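Local coordinates for cellulase IBT99 (Metagenomes, PDB 6WBT), which probably hydrolyses 6-phospho-alpha-glucosides as a family 4 glycosidase working with NAD and manganese, and here holds glucose 6-phosphate in its pocket, at residues H246-I254 / T265-I276; N347-D355 / G376-E387. All coordinates share one frame; numbering follows the deposited sequence.

Contact 1 of 2, residues H246-I254 / T265-I276. With G6P (6-O-phosphono-alpha-D-glucopyranose), chain F.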
loop_
_atom_site.group_PDB
_atom_site.type_symbol
_atom_site.label_atom_id
_atom_site.label_comp_id
_atom_site.label_asym_id
_atom_site.label_seq_id
_atom_site.Cartn_x
_atom_site.Cartn_y
_atom_site.Cartn_z
ATOM N N HIS A 246 -0.119 -24.904 33.984
ATOM C CA HIS A 246 0.878 -25.221 32.968
ATOM C C HIS A 246 0.781 -24.277 31.778
ATOM O O HIS A 246 1.799 -23.959 31.152
ATOM C CB HIS A 246 0.710 -26.673 32.514
ATOM C CG HIS A 246 1.545 -27.039 31.327
ATOM N ND1 HIS A 246 2.821 -27.548 31.442
ATOM C CD2 HIS A 246 1.285 -26.973 30.000
ATOM C CE1 HIS A 246 3.311 -27.780 30.237
ATOM N NE2 HIS A 246 2.399 -27.439 29.344
ATOM N N THR A 247 -0.428 -23.813 31.459
ATOM C CA THR A 247 -0.606 -22.930 30.313
ATOM C C THR A 247 -0.033 -21.544 30.584
ATOM O O THR A 247 0.592 -20.942 29.703
ATOM C CB THR A 247 -2.089 -22.837 29.954
ATOM O OG1 THR A 247 -2.664 -24.149 29.956
ATOM C CG2 THR A 247 -2.261 -22.234 28.578
ATOM N N PHE A 248 -0.237 -21.019 31.795
ATOM C CA PHE A 248 0.295 -19.698 32.117
ATOM C C PHE A 248 1.798 -19.739 32.367
ATOM O O PHE A 248 2.505 -18.781 32.034
ATOM C CB PHE A 248 -0.424 -19.120 33.334
ATOM C CG PHE A 248 -1.824 -18.657 33.053
ATOM C CD1 PHE A 248 -2.181 -18.200 31.796
ATOM C CD2 PHE A 248 -2.785 -18.678 34.051
ATOM C CE1 PHE A 248 -3.472 -17.774 31.540
ATOM C CE2 PHE A 248 -4.073 -18.255 33.802
ATOM C CZ PHE A 248 -4.420 -17.801 32.544
ATOM N N LYS A 249 2.301 -20.827 32.950
ATOM C CA LYS A 249 3.717 -20.928 33.278
ATOM C C LYS A 249 4.593 -21.193 32.059
ATOM O O LYS A 249 5.816 -21.033 32.150
ATOM C CB LYS A 249 3.929 -22.024 34.326
ATOM C CG LYS A 249 5.213 -21.880 35.129
ATOM C CD LYS A 249 5.288 -22.913 36.243
ATOM C CE LYS A 249 4.183 -22.707 37.269
ATOM N NZ LYS A 249 4.297 -21.392 37.961
ATOM N N ASN A 250 4.007 -21.587 30.927
ATOM C CA ASN A 250 4.779 -21.778 29.706
ATOM C C ASN A 250 5.174 -20.463 29.047
ATOM O O ASN A 250 6.061 -20.461 28.187
ATOM C CB ASN A 250 3.996 -22.633 28.707
ATOM C CG ASN A 250 4.404 -24.092 28.742
ATOM O OD1 ASN A 250 3.797 -24.901 29.440
ATOM N ND2 ASN A 250 5.442 -24.434 27.987
ATOM N N SER A 251 4.541 -19.351 29.428
ATOM C CA SER A 251 4.880 -18.056 28.853
ATOM C C SER A 251 6.257 -17.563 29.276
ATOM O O SER A 251 6.750 -16.589 28.698
ATOM C CB SER A 251 3.822 -17.020 29.238
ATOM O OG SER A 251 2.539 -17.404 28.776
ATOM N N ALA A 252 6.884 -18.207 30.265
ATOM C CA ALA A 252 8.213 -17.789 30.700
ATOM C C ALA A 252 9.248 -18.017 29.606
ATOM O O ALA A 252 10.123 -17.172 29.385
ATOM C CB ALA A 252 8.604 -18.535 31.975
ATOM N N LEU A 253 9.164 -19.153 28.912
ATOM C CA LEU A 253 10.118 -19.438 27.844
ATOM C C LEU A 253 9.917 -18.502 26.660
ATOM O O LEU A 253 10.892 -18.011 26.077
ATOM C CB LEU A 253 9.995 -20.897 27.400
ATOM C CG LEU A 253 10.582 -21.989 28.301
ATOM C CD1 LEU A 253 12.003 -21.636 28.721
ATOM C CD2 LEU A 253 9.705 -22.269 29.517
ATOM N N ILE A 254 8.662 -18.239 26.291
ATOM C CA ILE A 254 8.392 -17.375 25.145
ATOM C C ILE A 254 8.787 -15.935 25.452
ATOM O O ILE A 254 9.359 -15.241 24.603
ATOM C CB ILE A 254 6.912 -17.486 24.733
ATOM C CG1 ILE A 254 6.578 -18.928 24.345
ATOM C CG2 ILE A 254 6.604 -16.538 23.585
ATOM C CD1 ILE A 254 5.146 -19.127 23.901
ATOM N N THR A 265 -1.185 -15.896 25.562
ATOM C CA THR A 265 -1.041 -17.231 26.134
ATOM C C THR A 265 -1.036 -18.308 25.053
ATOM O O THR A 265 -0.282 -19.284 25.142
ATOM C CB THR A 265 -2.160 -17.472 27.151
ATOM O OG1 THR A 265 -1.824 -16.836 28.391
ATOM C CG2 THR A 265 -2.377 -18.951 27.388
ATOM N N TYR A 266 -1.842 -18.131 24.005
ATOM C CA TYR A 266 -2.019 -19.173 22.998
ATOM C C TYR A 266 -0.819 -19.347 22.074
ATOM O O TYR A 266 -0.868 -20.226 21.205
ATOM C CB TYR A 266 -3.272 -18.890 22.171
ATOM C CG TYR A 266 -4.539 -19.416 22.805
ATOM C CD1 TYR A 266 -4.970 -20.713 22.565
ATOM C CD2 TYR A 266 -5.301 -18.620 23.649
ATOM C CE1 TYR A 266 -6.125 -21.202 23.141
ATOM C CE2 TYR A 266 -6.458 -19.101 24.230
ATOM C CZ TYR A 266 -6.865 -20.392 23.974
ATOM O OH TYR A 266 -8.017 -20.876 24.551
ATOM N N TRP A 267 0.249 -18.560 22.225
ATOM C CA TRP A 267 1.481 -18.855 21.503
ATOM C C TRP A 267 2.130 -20.148 21.976
ATOM O O TRP A 267 3.094 -20.607 21.352
ATOM C CB TRP A 267 2.472 -17.699 21.642
ATOM C CG TRP A 267 2.117 -16.512 20.809
ATOM C CD1 TRP A 267 1.554 -15.345 21.238
ATOM C CD2 TRP A 267 2.291 -16.376 19.394
ATOM N NE1 TRP A 267 1.372 -14.490 20.179
ATOM C CE2 TRP A 267 1.816 -15.099 19.035
ATOM C CE3 TRP A 267 2.805 -17.210 18.396
ATOM C CZ2 TRP A 267 1.839 -14.639 17.722
ATOM C CZ3 TRP A 267 2.827 -16.749 17.094
ATOM C CH2 TRP A 267 2.350 -15.474 16.769
ATOM N N GLN A 268 1.621 -20.736 23.061
ATOM C CA GLN A 268 2.135 -22.006 23.559
ATOM C C GLN A 268 2.010 -23.115 22.522
ATOM O O GLN A 268 2.849 -24.023 22.479
ATOM C CB GLN A 268 1.386 -22.378 24.839
ATOM C CG GLN A 268 1.802 -23.678 25.485
ATOM C CD GLN A 268 0.770 -24.168 26.480
ATOM O OE1 GLN A 268 1.091 -24.891 27.423
ATOM N NE2 GLN A 268 -0.481 -23.778 26.272
ATOM N N TYR A 269 0.983 -23.058 21.674
ATOM C CA TYR A 269 0.728 -24.120 20.709
ATOM C C TYR A 269 1.361 -23.865 19.348
ATOM O O TYR A 269 1.605 -24.826 18.607
ATOM C CB TYR A 269 -0.781 -24.321 20.535
ATOM C CG TYR A 269 -1.535 -24.405 21.843
ATOM C CD1 TYR A 269 -2.356 -23.365 22.259
ATOM C CD2 TYR A 269 -1.416 -25.516 22.667
ATOM C CE1 TYR A 269 -3.045 -23.434 23.455
ATOM C CE2 TYR A 269 -2.100 -25.594 23.865
ATOM C CZ TYR A 269 -2.913 -24.550 24.254
ATOM O OH TYR A 269 -3.597 -24.623 25.445
ATOM N N TYR A 270 1.627 -22.608 18.997
ATOM C CA TYR A 270 2.245 -22.290 17.715
ATOM C C TYR A 270 3.768 -22.305 17.796
ATOM O O TYR A 270 4.430 -22.930 16.962
ATOM C CB TYR A 270 1.758 -20.926 17.217
ATOM C CG TYR A 270 0.308 -20.912 16.792
ATOM C CD1 TYR A 270 -0.061 -21.297 15.509
ATOM C CD2 TYR A 270 -0.691 -20.515 17.669
ATOM C CE1 TYR A 270 -1.385 -21.286 15.114
ATOM C CE2 TYR A 270 -2.017 -20.501 17.283
ATOM C CZ TYR A 270 -2.359 -20.888 16.005
ATOM O OH TYR A 270 -3.678 -20.875 15.614
ATOM N N LEU A 271 4.335 -21.622 18.789
ATOM C CA LEU A 271 5.784 -21.580 18.937
ATOM C C LEU A 271 6.350 -22.851 19.551
ATOM O O LEU A 271 7.536 -23.141 19.355
ATOM C CB LEU A 271 6.193 -20.374 19.785
ATOM C CG LEU A 271 5.854 -19.001 19.203
ATOM C CD1 LEU A 271 6.281 -17.895 20.152
ATOM C CD2 LEU A 271 6.503 -18.824 17.839
HETATM N N MSE A 272 5.543 -23.609 20.288
HETATM C CA MSE A 272 6.021 -24.833 20.920
HETATM C C MSE A 272 5.065 -26.016 20.737
HETATM O O MSE A 272 4.519 -26.522 21.716
HETATM C CB MSE A 272 6.254 -24.593 22.416
HETATM C CG MSE A 272 7.155 -23.405 22.729
HETATM SE SE MSE A 272 6.978 -22.750 24.560
HETATM C CE MSE A 272 8.034 -24.103 25.484
ATOM N N PRO A 273 4.859 -26.462 19.491
ATOM C CA PRO A 273 4.023 -27.655 19.293
ATOM C C PRO A 273 4.679 -28.931 19.789
ATOM O O PRO A 273 3.967 -29.887 20.119
ATOM C CB PRO A 273 3.804 -27.683 17.774
ATOM C CG PRO A 273 4.991 -26.985 17.222
ATOM C CD PRO A 273 5.317 -25.900 18.209
ATOM N N ASP A 274 6.011 -28.975 19.854
ATOM C CA ASP A 274 6.690 -30.161 20.367
ATOM C C ASP A 274 6.333 -30.411 21.827
ATOM O O ASP A 274 5.988 -31.535 22.211
ATOM C CB ASP A 274 8.204 -30.014 20.204
ATOM C CG ASP A 274 8.692 -30.456 18.840
ATOM O OD1 ASP A 274 7.882 -31.004 18.063
ATOM O OD2 ASP A 274 9.890 -30.259 18.545
ATOM N N SER A 275 6.404 -29.369 22.656
ATOM C CA SER A 275 6.154 -29.528 24.083
ATOM C C SER A 275 4.678 -29.697 24.417
ATOM O O SER A 275 4.353 -29.939 25.584
ATOM C CB SER A 275 6.719 -28.331 24.849
ATOM O OG SER A 275 6.079 -27.129 24.457
ATOM N N ILE A 276 3.787 -29.581 23.439
ATOM C CA ILE A 276 2.356 -29.717 23.672
ATOM C C ILE A 276 1.848 -31.098 23.274
ATOM O O ILE A 276 1.016 -31.678 23.971
ATOM C CB ILE A 276 1.586 -28.601 22.931
ATOM C CG1 ILE A 276 1.940 -27.242 23.531
ATOM C CG2 ILE A 276 0.089 -28.834 23.012
ATOM C CD1 ILE A 276 1.778 -27.196 25.034
HETATM C C1 G6P F . -10.260 -18.624 27.470
HETATM C C2 G6P F . -10.124 -18.670 25.950
HETATM C C3 G6P F . -11.180 -19.578 25.332
HETATM C C4 G6P F . -11.185 -20.935 26.024
HETATM C C5 G6P F . -11.340 -20.734 27.526
HETATM C C6 G6P F . -11.404 -22.052 28.292
HETATM O O1 G6P F . -11.493 -17.986 27.819
HETATM O O2 G6P F . -10.262 -17.348 25.418
HETATM O O3 G6P F . -10.910 -19.746 23.937
HETATM O O4 G6P F . -12.266 -21.731 25.525
HETATM O O5 G6P F . -10.247 -19.949 28.003
HETATM O O6 G6P F . -11.438 -23.162 27.397
HETATM P P G6P F . -11.841 -24.619 27.950
HETATM O O1P G6P F . -10.903 -25.558 27.234
HETATM O O2P G6P F . -13.298 -24.768 27.582
HETATM O O3P G6P F . -11.594 -24.515 29.437
#
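Behind the sugar-phosphate pocket, the end of helix 242-249 and the start of helix 251-257 pack on 265-276, which holds a weakly bonded helical turn at about 267-270 and the start of helix 274-277. The CD1 tip of Ile-254 rests on CB of Trp-267 (3.8 Å), while its CG2 branch, lying anti to the backbone N (chi1 -60° for CG1), meets CD1 of Leu-271 at 3.7 Å. The selenium of Met-272, modelled as selenomethionine, lies 3.8 Å from CG1 of the same isoleucine. Further along, the methyl groups CG2 of Thr-247 and CG2 of Thr-265 touch at 3.5 Å, and OG1 of Thr-265 comes up to the edge of the Phe-248 ring, in its plane. Between these patches the side chains of Asn-250 and Gln-268 cross at about a right angle, with the amide planes 47° apart, and Asn-250 CG lies over one face of the His-246 ring. Tyr-266 faces the other way: its OH accepts a hydrogen bond from O3 of glucose 6-phosphate (3.2 Å), and its ring stacks on His-201, a manganese ligand. Trp-267 NE1 donates to Gly-203 O. Apolar around Ile-254 and polar around Gln-268, the contact backs the turn carrying Tyr-266, consistent with a settled position for it.

Contact 2 of 2, residues N347-D355 / G376-E387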
loop_
_atom_site.group_PDB
_atom_site.type_symbol
_atom_site.label_atom_id
_atom_site.label_comp_id
_atom_site.label_asym_id
_atom_site.label_seq_id
_atom_site.Cartn_x
_atom_site.Cartn_y
_atom_site.Cartn_z
ATOM N N ASN A 347 -8.156 -2.863 7.411
ATOM C CA ASN A 347 -8.420 -1.704 6.558
ATOM C C ASN A 347 -7.451 -0.561 6.855
ATOM O O ASN A 347 -7.818 0.616 6.834
ATOM C CB ASN A 347 -9.872 -1.240 6.698
ATOM C CG ASN A 347 -10.856 -2.199 6.053
ATOM O OD1 ASN A 347 -10.556 -2.822 5.035
ATOM N ND2 ASN A 347 -12.040 -2.319 6.643
ATOM N N GLY A 348 -6.200 -0.912 7.142
ATOM C CA GLY A 348 -5.169 0.067 7.410
ATOM C C GLY A 348 -4.863 0.313 8.872
ATOM O O GLY A 348 -3.983 1.129 9.169
ATOM N N ALA A 349 -5.564 -0.355 9.793
ATOM C CA ALA A 349 -5.258 -0.201 11.211
ATOM C C ALA A 349 -3.828 -0.638 11.506
ATOM O O ALA A 349 -3.042 0.115 12.094
ATOM C CB ALA A 349 -6.255 -0.996 12.052
ATOM N N ILE A 350 -3.476 -1.856 11.107
ATOM C CA ILE A 350 -2.094 -2.319 11.084
ATOM C C ILE A 350 -1.643 -2.259 9.630
ATOM O O ILE A 350 -2.133 -3.019 8.788
ATOM C CB ILE A 350 -1.955 -3.731 11.667
ATOM C CG1 ILE A 350 -2.520 -3.780 13.089
ATOM C CG2 ILE A 350 -0.498 -4.169 11.658
ATOM C CD1 ILE A 350 -2.435 -5.147 13.739
ATOM N N GLU A 351 -0.706 -1.353 9.334
ATOM C CA GLU A 351 -0.423 -1.000 7.944
ATOM C C GLU A 351 0.208 -2.154 7.175
ATOM O O GLU A 351 -0.085 -2.346 5.990
ATOM C CB GLU A 351 0.484 0.230 7.888
ATOM C CG GLU A 351 -0.047 1.351 7.005
ATOM C CD GLU A 351 1.035 2.329 6.585
ATOM O OE1 GLU A 351 1.335 2.404 5.373
ATOM O OE2 GLU A 351 1.592 3.014 7.466
ATOM N N ASN A 352 1.079 -2.932 7.822
ATOM C CA ASN A 352 1.789 -3.998 7.120
ATOM C C ASN A 352 0.896 -5.175 6.753
ATOM O O ASN A 352 1.377 -6.102 6.094
ATOM C CB ASN A 352 2.960 -4.504 7.963
ATOM C CG ASN A 352 3.375 -3.523 9.034
ATOM O OD1 ASN A 352 2.721 -3.411 10.071
ATOM N ND2 ASN A 352 4.472 -2.813 8.798
ATOM N N LEU A 353 -0.373 -5.172 7.150
ATOM C CA LEU A 353 -1.259 -6.304 6.933
ATOM C C LEU A 353 -2.325 -5.970 5.899
ATOM O O LEU A 353 -2.590 -4.804 5.592
ATOM C CB LEU A 353 -1.916 -6.737 8.246
ATOM C CG LEU A 353 -0.938 -7.199 9.327
ATOM C CD1 LEU A 353 -1.678 -7.538 10.607
ATOM C CD2 LEU A 353 -0.128 -8.390 8.836
ATOM N N SER A 354 -2.940 -7.023 5.365
ATOM C CA SER A 354 -3.973 -6.871 4.353
ATOM C C SER A 354 -5.218 -6.216 4.949
ATOM O O SER A 354 -5.387 -6.131 6.169
ATOM C CB SER A 354 -4.327 -8.228 3.744
ATOM O OG SER A 354 -3.195 -8.816 3.124
ATOM N N ASP A 355 -6.098 -5.746 4.064
ATOM C CA ASP A 355 -7.288 -5.036 4.524
ATOM C C ASP A 355 -8.276 -5.981 5.196
ATOM O O ASP A 355 -8.842 -5.652 6.245
ATOM C CB ASP A 355 -7.952 -4.310 3.355
ATOM C CG ASP A 355 -6.962 -3.523 2.518
ATOM O OD1 ASP A 355 -5.745 -3.622 2.780
ATOM O OD2 ASP A 355 -7.402 -2.804 1.595
ATOM N N GLY A 376 -0.561 1.317 13.463
ATOM C CA GLY A 376 0.640 1.582 12.705
ATOM C C GLY A 376 1.326 0.311 12.246
ATOM O O GLY A 376 0.731 -0.765 12.152
ATOM N N SER A 377 2.619 0.451 11.964
ATOM C CA SER A 377 3.411 -0.667 11.468
ATOM C C SER A 377 3.938 -1.518 12.617
ATOM O O SER A 377 4.271 -1.006 13.690
ATOM C CB SER A 377 4.573 -0.158 10.617
ATOM O OG SER A 377 4.123 0.254 9.337
ATOM N N ILE A 378 4.009 -2.825 12.385
ATOM C CA ILE A 378 4.548 -3.767 13.363
ATOM C C ILE A 378 5.859 -4.323 12.819
ATOM O O ILE A 378 6.034 -4.399 11.594
ATOM C CB ILE A 378 3.542 -4.886 13.676
ATOM C CG1 ILE A 378 3.244 -5.711 12.422
ATOM C CG2 ILE A 378 2.256 -4.298 14.248
ATOM C CD1 ILE A 378 2.281 -6.858 12.658
ATOM N N PRO A 379 6.807 -4.706 13.675
ATOM C CA PRO A 379 8.102 -5.192 13.179
ATOM C C PRO A 379 7.969 -6.489 12.393
ATOM O O PRO A 379 6.910 -7.118 12.327
ATOM C CB PRO A 379 8.930 -5.383 14.457
ATOM C CG PRO A 379 7.943 -5.401 15.574
ATOM C CD PRO A 379 6.795 -4.551 15.138
ATOM N N ARG A 380 9.093 -6.896 11.793
ATOM C CA ARG A 380 9.069 -7.965 10.796
ATOM C C ARG A 380 8.705 -9.313 11.407
ATOM O O ARG A 380 7.928 -10.074 10.817
ATOM C CB ARG A 380 10.422 -8.046 10.085
ATOM C CG ARG A 380 10.603 -9.294 9.234
ATOM C CD ARG A 380 11.969 -9.331 8.563
ATOM N NE ARG A 380 11.987 -8.609 7.294
ATOM C CZ ARG A 380 12.434 -7.367 7.142
ATOM N NH1 ARG A 380 12.907 -6.695 8.183
ATOM N NH2 ARG A 380 12.411 -6.795 5.945
ATOM N N PHE A 381 9.257 -9.633 12.581
ATOM C CA PHE A 381 9.030 -10.953 13.168
ATOM C C PHE A 381 7.555 -11.206 13.450
ATOM O O PHE A 381 7.094 -12.350 13.361
ATOM C CB PHE A 381 9.843 -11.108 14.453
ATOM C CG PHE A 381 9.509 -12.349 15.233
ATOM C CD1 PHE A 381 9.804 -13.602 14.724
ATOM C CD2 PHE A 381 8.901 -12.262 16.474
ATOM C CE1 PHE A 381 9.500 -14.746 15.437
ATOM C CE2 PHE A 381 8.593 -13.402 17.194
ATOM C CZ PHE A 381 8.893 -14.647 16.674
ATOM N N TYR A 382 6.801 -10.162 13.785
ATOM C CA TYR A 382 5.385 -10.318 14.083
ATOM C C TYR A 382 4.504 -10.145 12.856
ATOM O O TYR A 382 3.361 -10.615 12.861
ATOM C CB TYR A 382 4.977 -9.326 15.174
ATOM C CG TYR A 382 5.894 -9.387 16.372
ATOM C CD1 TYR A 382 5.691 -10.320 17.377
ATOM C CD2 TYR A 382 6.978 -8.530 16.484
ATOM C CE1 TYR A 382 6.533 -10.388 18.468
ATOM C CE2 TYR A 382 7.826 -8.589 17.572
ATOM C CZ TYR A 382 7.598 -9.521 18.561
ATOM O OH TYR A 382 8.436 -9.590 19.647
ATOM N N LYS A 383 5.008 -9.489 11.809
ATOM C CA LYS A 383 4.285 -9.449 10.543
ATOM C C LYS A 383 4.264 -10.823 9.886
ATOM O O LYS A 383 3.207 -11.302 9.458
ATOM C CB LYS A 383 4.916 -8.416 9.609
ATOM C CG LYS A 383 4.415 -8.489 8.174
ATOM C CD LYS A 383 5.214 -7.569 7.263
ATOM C CE LYS A 383 4.833 -7.761 5.802
ATOM N NZ LYS A 383 3.401 -7.443 5.547
ATOM N N GLY A 384 5.427 -11.476 9.804
ATOM C CA GLY A 384 5.500 -12.767 9.143
ATOM C C GLY A 384 4.684 -13.843 9.831
ATOM O O GLY A 384 4.143 -14.734 9.170
ATOM N N LEU A 385 4.584 -13.780 11.160
ATOM C CA LEU A 385 3.760 -14.742 11.885
ATOM C C LEU A 385 2.278 -14.512 11.617
ATOM O O LEU A 385 1.518 -15.470 11.434
ATOM C CB LEU A 385 4.056 -14.662 13.383
ATOM C CG LEU A 385 5.374 -15.276 13.855
ATOM C CD1 LEU A 385 5.611 -14.969 15.324
ATOM C CD2 LEU A 385 5.373 -16.778 13.616
ATOM N N ILE A 386 1.848 -13.248 11.589
ATOM C CA ILE A 386 0.445 -12.951 11.324
ATOM C C ILE A 386 0.109 -13.196 9.857
ATOM O O ILE A 386 -1.000 -13.639 9.535
ATOM C CB ILE A 386 0.117 -11.509 11.754
ATOM C CG1 ILE A 386 0.314 -11.349 13.263
ATOM C CG2 ILE A 386 -1.308 -11.137 11.373
ATOM C CD1 ILE A 386 0.100 -9.936 13.762
ATOM N N GLU A 387 1.053 -12.930 8.949
ATOM C CA GLU A 387 0.800 -13.163 7.530
ATOM C C GLU A 387 0.539 -14.637 7.246
ATOM O O GLU A 387 -0.289 -14.975 6.391
ATOM C CB GLU A 387 1.978 -12.661 6.691
ATOM C CG GLU A 387 2.064 -11.146 6.550
ATOM C CD GLU A 387 1.021 -10.573 5.608
ATOM O OE1 GLU A 387 0.265 -11.357 4.996
ATOM O OE2 GLU A 387 0.959 -9.332 5.477
HETATM O O HOH W 1 -0.010 -7.901 3.628
HETATM O O HOH W 2 -2.596 -10.100 5.885
#
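The carboxamide of Asn-352 reaches across to Ser-377 and Ile-378: OD1 accepts the backbone N of Ile-378 (2.7 Å, 162° at the hydrogen), the donor tilted 29° from the carbonyl plane, while ND2 lies beside the hydroxyl of Ser-377. On the helix that follows, Leu-385 CD1 covers one face of the Phe-381 ring near its rim, and CE2 of Tyr-382 meets that ring's edge; Phe-381 CD2 in turn stands over the centre of the Tyr-382 ring. Neither ring touches 347-355; Phe-381 stacks on Phe-258 and Tyr-382 meets Trp-204 edge-to-face. Backbone bonds join the two segments beyond the amide, Gly-376 N to Ala-349 O at 3.1 Å and Glu-351 N to Gly-376 O at 3.2 Å, the latter donor well above the carbonyl plane. The loop then folds through a type I turn from Ile-350 to Leu-353. Ile-350 CG2 packs on Ile-378 CG2 (3.8 Å), and Leu-353 crosses Ile-386 at about a right angle, CD1 against CG2 at 3.7 Å. Extended as far as CE and bent only at its last torsion (chi4 61°), Lys-383 passes over Asn-352 CB and salt-bridges Glu-387, NZ to OE2 3.1 Å. One water accepts from Ser-354 N and donates to Glu-387 OE1, tying the carboxylate to the loop. Replacing Asn-352 with an alanine would probably leave the Ile-378 amide without its acceptor and open a gap beside Ser-377. Lys-383 forms a weak, long ion pair with Glu-387 of the second subunit, and Glu-387 with Lys-383 of that subunit. Polar bonds therefore fix the loop to the non-helical residues 376-378, Ile-350 packing on this lead-in and Leu-353 on the helix, and the opposite charges probably offset one another at the interface.

Contact 1 closes before contact 2 opens along the chain, and both fall within the C-terminal domain range of family 4, with centres about 23 Å apart. They meet through helix 380-402, whose first turns carry contact 2: Trp-267 CH2 of contact 1 packs on Leu-385 CD1 at 3.6 Å, and Tyr-270 touches Gln-389 on the same helix. Contact 2 sits at the strand ends of the mixed sheet, its loop 347-355 joining the antiparallel strands 338-345 and 358-366, whereas contact 1 contributes Tyr-266 to the sugar pocket. Each also reaches a second subunit. Helix 380-402 thus links the loop of the sheet to the packing behind Tyr-266 and to the oligomer interface.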